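Local coordinates for protein beta-N-acetylhexosaminidase (Arthrobacter aurescens, PDB 3RCN) that probably hydrolyses terminal non-reducing N-acetyl-D-hexosamine residues from N-acetyl-beta-D-hexosaminides, at residues M152-V157 with L226-A231; A165-N170 with A477-F482. One frame throughout, in Å; residues are numbered along the deposited sequence.

Contact 1 of 2, residues M152-V157 with L226-A231; sequences MPKDNV and LREIVA
Lys-154 and Glu-228 form the polar half of this helix-to-helix contact through a salt bridge of 2.8 Å between Lys-154 NZ and Glu-228 OE1. The two side chains meet at about a right angle, and the ammonium group approaches OE1 from above the carboxylate plane, 37° out of it. Two successive bends, chi3 71° and chi4 72°, fold the end of the lysine chain round, whereas the glutamate reaches out with an extended chain. Lys-154 NZ stands farther, 3.7 Å, from Glu-228 OE2, and OE1 is thus the oxygen that carries the contact. OE1 has a further cationic partner, Arg-115 of the second subunit, while OE2 accepts from the backbone N of Gln-116 in that same subunit. The buried carboxylate is therefore held across the dimer interface as well as within its own chain, and the polar edge is covered by the second subunit. With an alanine here, Glu-228 would probably lose its partner on helix 154-166 and rely on Arg-115 of the second subunit for its countercharge.

The apolar half is sparser, a single side-chain pair between the segments as against the bonded one. Val-157 CG1 meets Ile-229 CD1 at 4.0 Å and Ile-229 CG1 at 4.1 Å, again with the side chains crossing at about a right angle, and the CA atoms of Val-157 and Ile-229 stand 7.7 Å apart. Leu-158 and Ile-161, farther along helix 154-166, continue the apolar surface against Ile-229. Pro-153 occupies the N-cap position of that helix, and its O accepts from Val-157 N in the first turn. Here two helices on the outside of the (beta/alpha)8, or TIM, barrel of a glycosyl hydrolase family 20 catalytic domain pack side by side.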
HETATM    1  N   MSE A 152      -0.256   9.171  -6.081  1.00 37.56           N
HETATM    2  CA  MSE A 152      -0.422   7.871  -5.458  1.00 35.37           C
HETATM    3  C   MSE A 152       0.902   7.398  -4.849  1.00 39.37           C
HETATM    4  O   MSE A 152       1.913   7.279  -5.540  1.00 44.70           O
HETATM    5  CB  MSE A 152      -0.967   6.840  -6.443  1.00 31.38           C
HETATM    6  CG  MSE A 152      -1.174   5.485  -5.786  1.00 42.31           C
HETATM    7 SE   MSE A 152      -2.079   4.129  -6.858  0.66 40.28          SE
HETATM    8  CE  MSE A 152      -3.889   4.881  -6.786  1.00 48.71           C
ATOM      9  N   PRO A 153       0.906   7.151  -3.537  1.00 30.02           N
ATOM     10  CA  PRO A 153       2.160   6.706  -2.937  1.00 32.54           C
ATOM     11  C   PRO A 153       2.674   5.433  -3.605  1.00 34.13           C
ATOM     12  O   PRO A 153       1.887   4.608  -4.080  1.00 30.64           O
ATOM     13  CB  PRO A 153       1.776   6.459  -1.484  1.00 22.61           C
ATOM     14  CG  PRO A 153       0.573   7.371  -1.259  1.00 20.73           C
ATOM     15  CD  PRO A 153      -0.173   7.293  -2.544  1.00 25.02           C
ATOM     16  N   LYS A 154       3.998   5.309  -3.654  1.00 33.26           N
ATOM     17  CA  LYS A 154       4.678   4.200  -4.318  1.00 27.67           C
ATOM     18  C   LYS A 154       4.165   2.805  -3.906  1.00 35.40           C
ATOM     19  O   LYS A 154       3.989   1.928  -4.761  1.00 38.11           O
ATOM     20  CB  LYS A 154       6.181   4.330  -4.073  1.00 31.45           C
ATOM     21  CG  LYS A 154       7.036   3.276  -4.747  1.00 39.23           C
ATOM     22  CD  LYS A 154       8.502   3.691  -4.716  1.00 40.64           C
ATOM     23  CE  LYS A 154       9.108   3.613  -3.305  1.00 38.72           C
ATOM     24  NZ  LYS A 154       9.306   2.205  -2.860  1.00 29.75           N
ATOM     25  N   ASP A 155       3.936   2.598  -2.606  1.00 32.73           N
ATOM     26  CA  ASP A 155       3.400   1.326  -2.103  1.00 40.97           C
ATOM     27  C   ASP A 155       2.101   0.919  -2.822  1.00 31.49           C
ATOM     28  O   ASP A 155       1.891  -0.246  -3.160  1.00 26.87           O
ATOM     29  CB  ASP A 155       3.154   1.395  -0.582  1.00 59.26           C
ATOM     30  CG  ASP A 155       4.454   1.337   0.247  1.00 70.42           C
ATOM     31  OD1 ASP A 155       4.426   1.734   1.448  1.00 65.67           O
ATOM     32  OD2 ASP A 155       5.496   0.891  -0.298  1.00 76.86           O
ATOM     33  N   ASN A 156       1.239   1.900  -3.057  1.00 29.94           N
ATOM     34  CA  ASN A 156      -0.038   1.669  -3.712  1.00 33.44           C
ATOM     35  C   ASN A 156       0.087   1.449  -5.223  1.00 35.62           C
ATOM     36  O   ASN A 156      -0.630   0.617  -5.795  1.00 31.34           O
ATOM     37  CB  ASN A 156      -0.997   2.809  -3.381  1.00 33.33           C
ATOM     38  CG  ASN A 156      -1.212   2.952  -1.884  1.00 36.35           C
ATOM     39  OD1 ASN A 156      -0.609   3.805  -1.225  1.00 44.74           O
ATOM     40  ND2 ASN A 156      -2.039   2.083  -1.332  1.00 26.78           N
ATOM     41  N   VAL A 157       1.006   2.174  -5.859  1.00 30.06           N
ATOM     42  CA  VAL A 157       1.312   1.952  -7.275  1.00 28.71           C
ATOM     43  C   VAL A 157       1.764   0.504  -7.542  1.00 28.89           C
ATOM     44  O   VAL A 157       1.304  -0.121  -8.495  1.00 28.11           O
ATOM     45  CB  VAL A 157       2.400   2.938  -7.817  1.00 39.64           C
ATOM     46  CG1 VAL A 157       2.773   2.600  -9.262  1.00 39.21           C
ATOM     47  CG2 VAL A 157       1.947   4.397  -7.709  1.00 33.07           C
ATOM     48  N   LEU A 226      10.969   5.612  -9.599  1.00 27.06           N
ATOM     49  CA  LEU A 226      10.473   5.297 -10.926  1.00 25.86           C
ATOM     50  C   LEU A 226      11.167   4.066 -11.473  1.00 21.55           C
ATOM     51  O   LEU A 226      10.531   3.195 -12.042  1.00 26.47           O
ATOM     52  CB  LEU A 226      10.650   6.486 -11.862  1.00 27.88           C
ATOM     53  CG  LEU A 226       9.795   7.676 -11.434  1.00 26.72           C
ATOM     54  CD1 LEU A 226      10.204   8.939 -12.162  1.00 28.42           C
ATOM     55  CD2 LEU A 226       8.349   7.366 -11.674  1.00 23.50           C
ATOM     56  N   ARG A 227      12.477   3.994 -11.291  1.00 28.11           N
ATOM     57  CA  ARG A 227      13.219   2.819 -11.714  1.00 28.00           C
ATOM     58  C   ARG A 227      12.547   1.582 -11.131  1.00 35.95           C
ATOM     59  O   ARG A 227      12.195   0.658 -11.859  1.00 44.36           O
ATOM     60  CB  ARG A 227      14.666   2.896 -11.239  1.00 28.88           C
ATOM     61  CG  ARG A 227      15.503   3.933 -11.935  1.00 32.27           C
ATOM     62  CD  ARG A 227      17.001   3.604 -11.830  1.00 38.26           C
ATOM     63  NE  ARG A 227      17.823   4.545 -12.596  1.00 48.22           N
ATOM     64  CZ  ARG A 227      18.258   5.714 -12.127  1.00 55.03           C
ATOM     65  NH1 ARG A 227      17.957   6.086 -10.884  1.00 60.01           N
ATOM     66  NH2 ARG A 227      18.992   6.515 -12.892  1.00 49.31           N
ATOM     67  N   GLU A 228      12.361   1.587  -9.814  1.00 30.76           N
ATOM     68  CA  GLU A 228      11.706   0.492  -9.116  1.00 30.72           C
ATOM     69  C   GLU A 228      10.363   0.128  -9.750  1.00 27.70           C
ATOM     70  O   GLU A 228      10.081  -1.037 -10.026  1.00 27.85           O
ATOM     71  CB  GLU A 228      11.526   0.834  -7.634  1.00 21.54           C
ATOM     72  CG  GLU A 228      10.891  -0.291  -6.798  1.00 26.20           C
ATOM     73  CD  GLU A 228      10.827   0.021  -5.279  1.00 51.79           C
ATOM     74  OE1 GLU A 228      11.022   1.188  -4.878  1.00 42.77           O
ATOM     75  OE2 GLU A 228      10.574  -0.908  -4.476  1.00 53.75           O
ATOM     76  N   ILE A 229       9.533   1.130  -9.989  1.00 24.03           N
ATOM     77  CA  ILE A 229       8.226   0.877 -10.556  1.00 21.67           C
ATOM     78  C   ILE A 229       8.360   0.214 -11.924  1.00 33.80           C
ATOM     79  O   ILE A 229       7.610  -0.730 -12.235  1.00 28.16           O
ATOM     80  CB  ILE A 229       7.435   2.171 -10.688  1.00 21.33           C
ATOM     81  CG1 ILE A 229       6.886   2.580  -9.325  1.00 25.20           C
ATOM     82  CG2 ILE A 229       6.306   1.989 -11.681  1.00 20.51           C
ATOM     83  CD1 ILE A 229       6.476   4.029  -9.237  1.00 26.85           C
ATOM     84  N   VAL A 230       9.320   0.705 -12.725  1.00 25.30           N
ATOM     85  CA  VAL A 230       9.610   0.145 -14.040  1.00 27.55           C
ATOM     86  C   VAL A 230      10.111  -1.300 -13.951  1.00 31.04           C
ATOM     87  O   VAL A 230       9.672  -2.170 -14.710  1.00 34.82           O
ATOM     88  CB  VAL A 230      10.633   1.011 -14.845  1.00 37.12           C
ATOM     89  CG1 VAL A 230      11.103   0.268 -16.084  1.00 29.37           C
ATOM     90  CG2 VAL A 230      10.034   2.357 -15.243  1.00 27.79           C
ATOM     91  N   ALA A 231      11.036  -1.557 -13.031  1.00 27.79           N
ATOM     92  CA  ALA A 231      11.521  -2.919 -12.794  1.00 25.47           C
ATOM     93  C   ALA A 231      10.420  -3.837 -12.252  1.00 27.21           C
ATOM     94  O   ALA A 231      10.296  -4.992 -12.673  1.00 27.80           O
ATOM     95  CB  ALA A 231      12.710  -2.904 -11.860  1.00 22.93           C
TER

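Contact 2 of 2, residues A165-N170 with A477-F482; sequences AMHKLN and AISEVF
Ser-479 sits against His-167, its CB 3.5 Å from His-167 CB. Ser-479 OG lies at the edge of the imidazole, near the ring plane and 3.5 Å from His-167 CD2, a carbon neighbour and not a polar partner. Beside this pair, Leu-169 sends CD2 to both remaining contacts: it is 4.2 Å from Ser-479 CB and 4.0 Å from Phe-482 CD2, meeting the phenyl ring obliquely. A water completes the first shell by donating to two backbone carbonyls, His-167 O at 3.0 Å and Ser-479 O at 2.9 Å.

The next shell fixes these groups. The hydroxyl of Ser-479, placed between its backbone N and carbonyl carbon (chi1 75°), is bonded to Ser-476 O in its own helix. Both imidazole nitrogens of His-167 are likewise engaged, ND1 with Val-163 O and NE2 with His-502 NE2 on helix 491-508, while the selenium of selenomethionine Met-166 lies over one ring face, offset toward the rim. Ile-478 CG2 covers one face of the Phe-482 ring in a similar offset fashion. Between His-167 and Leu-169, Lys-168 has positive phi in a Schellman motif after the helix, and both neighbours reach helix 474-483.

The general lesson is one of divided labour. The polar side-chain atoms are satisfied by other partners, so the direct side-chain meeting is van der Waals in character, and the shared water, using both its hydrogens, supplies the polar link between the two backbones.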
ATOM      1  N   ALA A 165      -1.310  -7.239 -13.385  1.00 36.46           N
ATOM      2  CA  ALA A 165      -0.674  -8.406 -13.970  1.00 34.19           C
ATOM      3  C   ALA A 165      -1.555  -9.641 -13.766  1.00 32.26           C
ATOM      4  O   ALA A 165      -1.531 -10.586 -14.565  1.00 30.19           O
ATOM      5  CB  ALA A 165       0.710  -8.614 -13.364  1.00 32.90           C
HETATM    6  N   MSE A 166      -2.331  -9.625 -12.688  1.00 29.51           N
HETATM    7  CA  MSE A 166      -3.205 -10.745 -12.366  1.00 36.91           C
HETATM    8  C   MSE A 166      -4.345 -10.834 -13.374  1.00 35.80           C
HETATM    9  O   MSE A 166      -4.917 -11.898 -13.594  1.00 40.85           O
HETATM   10  CB  MSE A 166      -3.747 -10.613 -10.937  1.00 45.48           C
HETATM   11  CG  MSE A 166      -4.618 -11.781 -10.489  1.00 53.03           C
HETATM   12 SE   MSE A 166      -6.528 -11.493 -10.807  0.50 40.69          SE
HETATM   13  CE  MSE A 166      -7.006 -10.723  -9.027  1.00 14.70           C
ATOM     14  N   HIS A 167      -4.668  -9.703 -13.984  1.00 34.52           N
ATOM     15  CA  HIS A 167      -5.669  -9.659 -15.049  1.00 32.40           C
ATOM     16  C   HIS A 167      -5.061  -9.775 -16.457  1.00 33.77           C
ATOM     17  O   HIS A 167      -5.773  -9.688 -17.459  1.00 40.29           O
ATOM     18  CB  HIS A 167      -6.529  -8.409 -14.922  1.00 26.41           C
ATOM     19  CG  HIS A 167      -7.412  -8.414 -13.715  1.00 36.53           C
ATOM     20  ND1 HIS A 167      -6.997  -7.947 -12.489  1.00 43.36           N
ATOM     21  CD2 HIS A 167      -8.680  -8.854 -13.547  1.00 40.32           C
ATOM     22  CE1 HIS A 167      -7.982  -8.081 -11.615  1.00 34.72           C
ATOM     23  NE2 HIS A 167      -9.011  -8.628 -12.233  1.00 39.13           N
ATOM     24  N   LYS A 168      -3.748  -9.993 -16.508  1.00 24.39           N
ATOM     25  CA  LYS A 168      -3.004 -10.161 -17.751  1.00 23.83           C
ATOM     26  C   LYS A 168      -2.953  -8.893 -18.599  1.00 27.94           C
ATOM     27  O   LYS A 168      -2.763  -8.968 -19.796  1.00 28.70           O
ATOM     28  CB  LYS A 168      -3.608 -11.303 -18.573  1.00 29.14           C
ATOM     29  CG  LYS A 168      -3.465 -12.712 -17.953  1.00 33.61           C
ATOM     30  CD  LYS A 168      -4.077 -13.785 -18.876  1.00 39.72           C
ATOM     31  CE  LYS A 168      -3.729 -15.224 -18.469  1.00 36.39           C
ATOM     32  NZ  LYS A 168      -4.434 -15.691 -17.241  1.00 33.27           N
ATOM     33  N   LEU A 169      -3.110  -7.738 -17.958  1.00 28.10           N
ATOM     34  CA  LEU A 169      -2.909  -6.448 -18.596  1.00 25.44           C
ATOM     35  C   LEU A 169      -1.413  -6.229 -18.736  1.00 32.73           C
ATOM     36  O   LEU A 169      -0.673  -6.438 -17.774  1.00 28.90           O
ATOM     37  CB  LEU A 169      -3.541  -5.326 -17.771  1.00 22.53           C
ATOM     38  CG  LEU A 169      -5.066  -5.456 -17.670  1.00 33.73           C
ATOM     39  CD1 LEU A 169      -5.650  -4.573 -16.589  1.00 38.29           C
ATOM     40  CD2 LEU A 169      -5.733  -5.169 -19.005  1.00 26.87           C
ATOM     41  N   ASN A 170      -0.968  -5.926 -19.962  1.00 35.54           N
ATOM     42  CA  ASN A 170       0.442  -5.641 -20.241  1.00 28.26           C
ATOM     43  C   ASN A 170       0.928  -4.185 -20.389  1.00 30.79           C
ATOM     44  O   ASN A 170       2.118  -3.964 -20.568  1.00 33.37           O
ATOM     45  CB  ASN A 170       0.944  -6.496 -21.401  1.00 34.04           C
ATOM     46  CG  ASN A 170       0.260  -6.170 -22.697  1.00 39.43           C
ATOM     47  OD1 ASN A 170      -0.525  -5.225 -22.780  1.00 39.63           O
ATOM     48  ND2 ASN A 170       0.560  -6.948 -23.729  1.00 40.06           N
ATOM     49  N   ALA A 477     -13.866  -6.907 -16.082  1.00 39.07           N
ATOM     50  CA  ALA A 477     -14.611  -7.184 -17.306  1.00 37.01           C
ATOM     51  C   ALA A 477     -13.830  -6.719 -18.551  1.00 42.40           C
ATOM     52  O   ALA A 477     -13.756  -7.418 -19.570  1.00 40.99           O
ATOM     53  CB  ALA A 477     -15.966  -6.516 -17.238  1.00 30.36           C
ATOM     54  N   ILE A 478     -13.237  -5.534 -18.445  1.00 39.56           N
ATOM     55  CA  ILE A 478     -12.363  -5.000 -19.478  1.00 35.07           C
ATOM     56  C   ILE A 478     -11.168  -5.916 -19.756  1.00 33.94           C
ATOM     57  O   ILE A 478     -10.816  -6.140 -20.909  1.00 38.66           O
ATOM     58  CB  ILE A 478     -11.911  -3.564 -19.122  1.00 33.04           C
ATOM     59  CG1 ILE A 478     -13.039  -2.578 -19.420  1.00 35.02           C
ATOM     60  CG2 ILE A 478     -10.692  -3.165 -19.906  1.00 25.86           C
ATOM     61  CD1 ILE A 478     -13.066  -1.367 -18.520  1.00 29.93           C
ATOM     62  N   SER A 479     -10.545  -6.458 -18.716  1.00 32.63           N
ATOM     63  CA  SER A 479      -9.393  -7.335 -18.933  1.00 36.23           C
ATOM     64  C   SER A 479      -9.790  -8.535 -19.787  1.00 40.94           C
ATOM     65  O   SER A 479      -8.971  -9.051 -20.551  1.00 45.18           O
ATOM     66  CB  SER A 479      -8.763  -7.802 -17.611  1.00 40.78           C
ATOM     67  OG  SER A 479      -9.539  -8.810 -16.968  1.00 43.95           O
ATOM     68  N   GLU A 480     -11.044  -8.974 -19.657  1.00 34.77           N
ATOM     69  CA  GLU A 480     -11.546 -10.094 -20.452  1.00 36.53           C
ATOM     70  C   GLU A 480     -11.772  -9.675 -21.906  1.00 42.81           C
ATOM     71  O   GLU A 480     -11.411 -10.388 -22.846  1.00 40.04           O
ATOM     72  CB  GLU A 480     -12.831 -10.671 -19.852  1.00 29.29           C
ATOM     73  CG  GLU A 480     -13.361 -11.859 -20.636  1.00 36.27           C
ATOM     74  CD  GLU A 480     -14.077 -12.899 -19.779  1.00 42.19           C
ATOM     75  OE1 GLU A 480     -13.460 -13.407 -18.821  1.00 43.21           O
ATOM     76  OE2 GLU A 480     -15.248 -13.218 -20.077  1.00 39.35           O
ATOM     77  N   VAL A 481     -12.380  -8.509 -22.081  1.00 42.88           N
ATOM     78  CA  VAL A 481     -12.580  -7.956 -23.408  1.00 39.17           C
ATOM     79  C   VAL A 481     -11.244  -7.872 -24.154  1.00 37.17           C
ATOM     80  O   VAL A 481     -11.178  -8.194 -25.331  1.00 37.49           O
ATOM     81  CB  VAL A 481     -13.269  -6.572 -23.345  1.00 37.34           C
ATOM     82  CG1 VAL A 481     -13.289  -5.908 -24.715  1.00 20.09           C
ATOM     83  CG2 VAL A 481     -14.684  -6.695 -22.764  1.00 24.33           C
ATOM     84  N   PHE A 482     -10.178  -7.477 -23.459  1.00 35.48           N
ATOM     85  CA  PHE A 482      -8.853  -7.353 -24.084  1.00 28.91           C
ATOM     86  C   PHE A 482      -8.143  -8.681 -24.326  1.00 32.72           C
ATOM     87  O   PHE A 482      -7.412  -8.822 -25.303  1.00 38.26           O
ATOM     88  CB  PHE A 482      -7.919  -6.472 -23.249  1.00 23.96           C
ATOM     89  CG  PHE A 482      -8.377  -5.051 -23.115  1.00 28.00           C
ATOM     90  CD1 PHE A 482      -9.561  -4.633 -23.692  1.00 24.53           C
ATOM     91  CD2 PHE A 482      -7.614  -4.131 -22.403  1.00 31.21           C
ATOM     92  CE1 PHE A 482      -9.981  -3.315 -23.565  1.00 30.42           C
ATOM     93  CE2 PHE A 482      -8.026  -2.820 -22.266  1.00 33.53           C
ATOM     94  CZ  PHE A 482      -9.214  -2.408 -22.852  1.00 32.07           C
TER
HETATM   95  O   HOH W   1      -6.131  -8.685 -20.232  1.00 25.51           O

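From the N terminus, the chain passes through the mixed sheet of the first domain before strand 140-146 leads into helix 154-166, which serves both contacts: its start belongs to contact 1 and its end to contact 2. Contact 1 closes a loop of 68 residues that includes strand 171-178, joining helix 154-166 to helix 223-235. Contact 2 closes a far longer one of 306 residues, reaching helix 474-483. Because 165-170 falls between 152-157 and 226-231 while its partner 477-482 lies beyond, the loops cross and do not nest. One helix thereby binds a helix soon after it in the barrel domain and another late in the chain, following strand 449-456, which closes the barrel by pairing with 140-146.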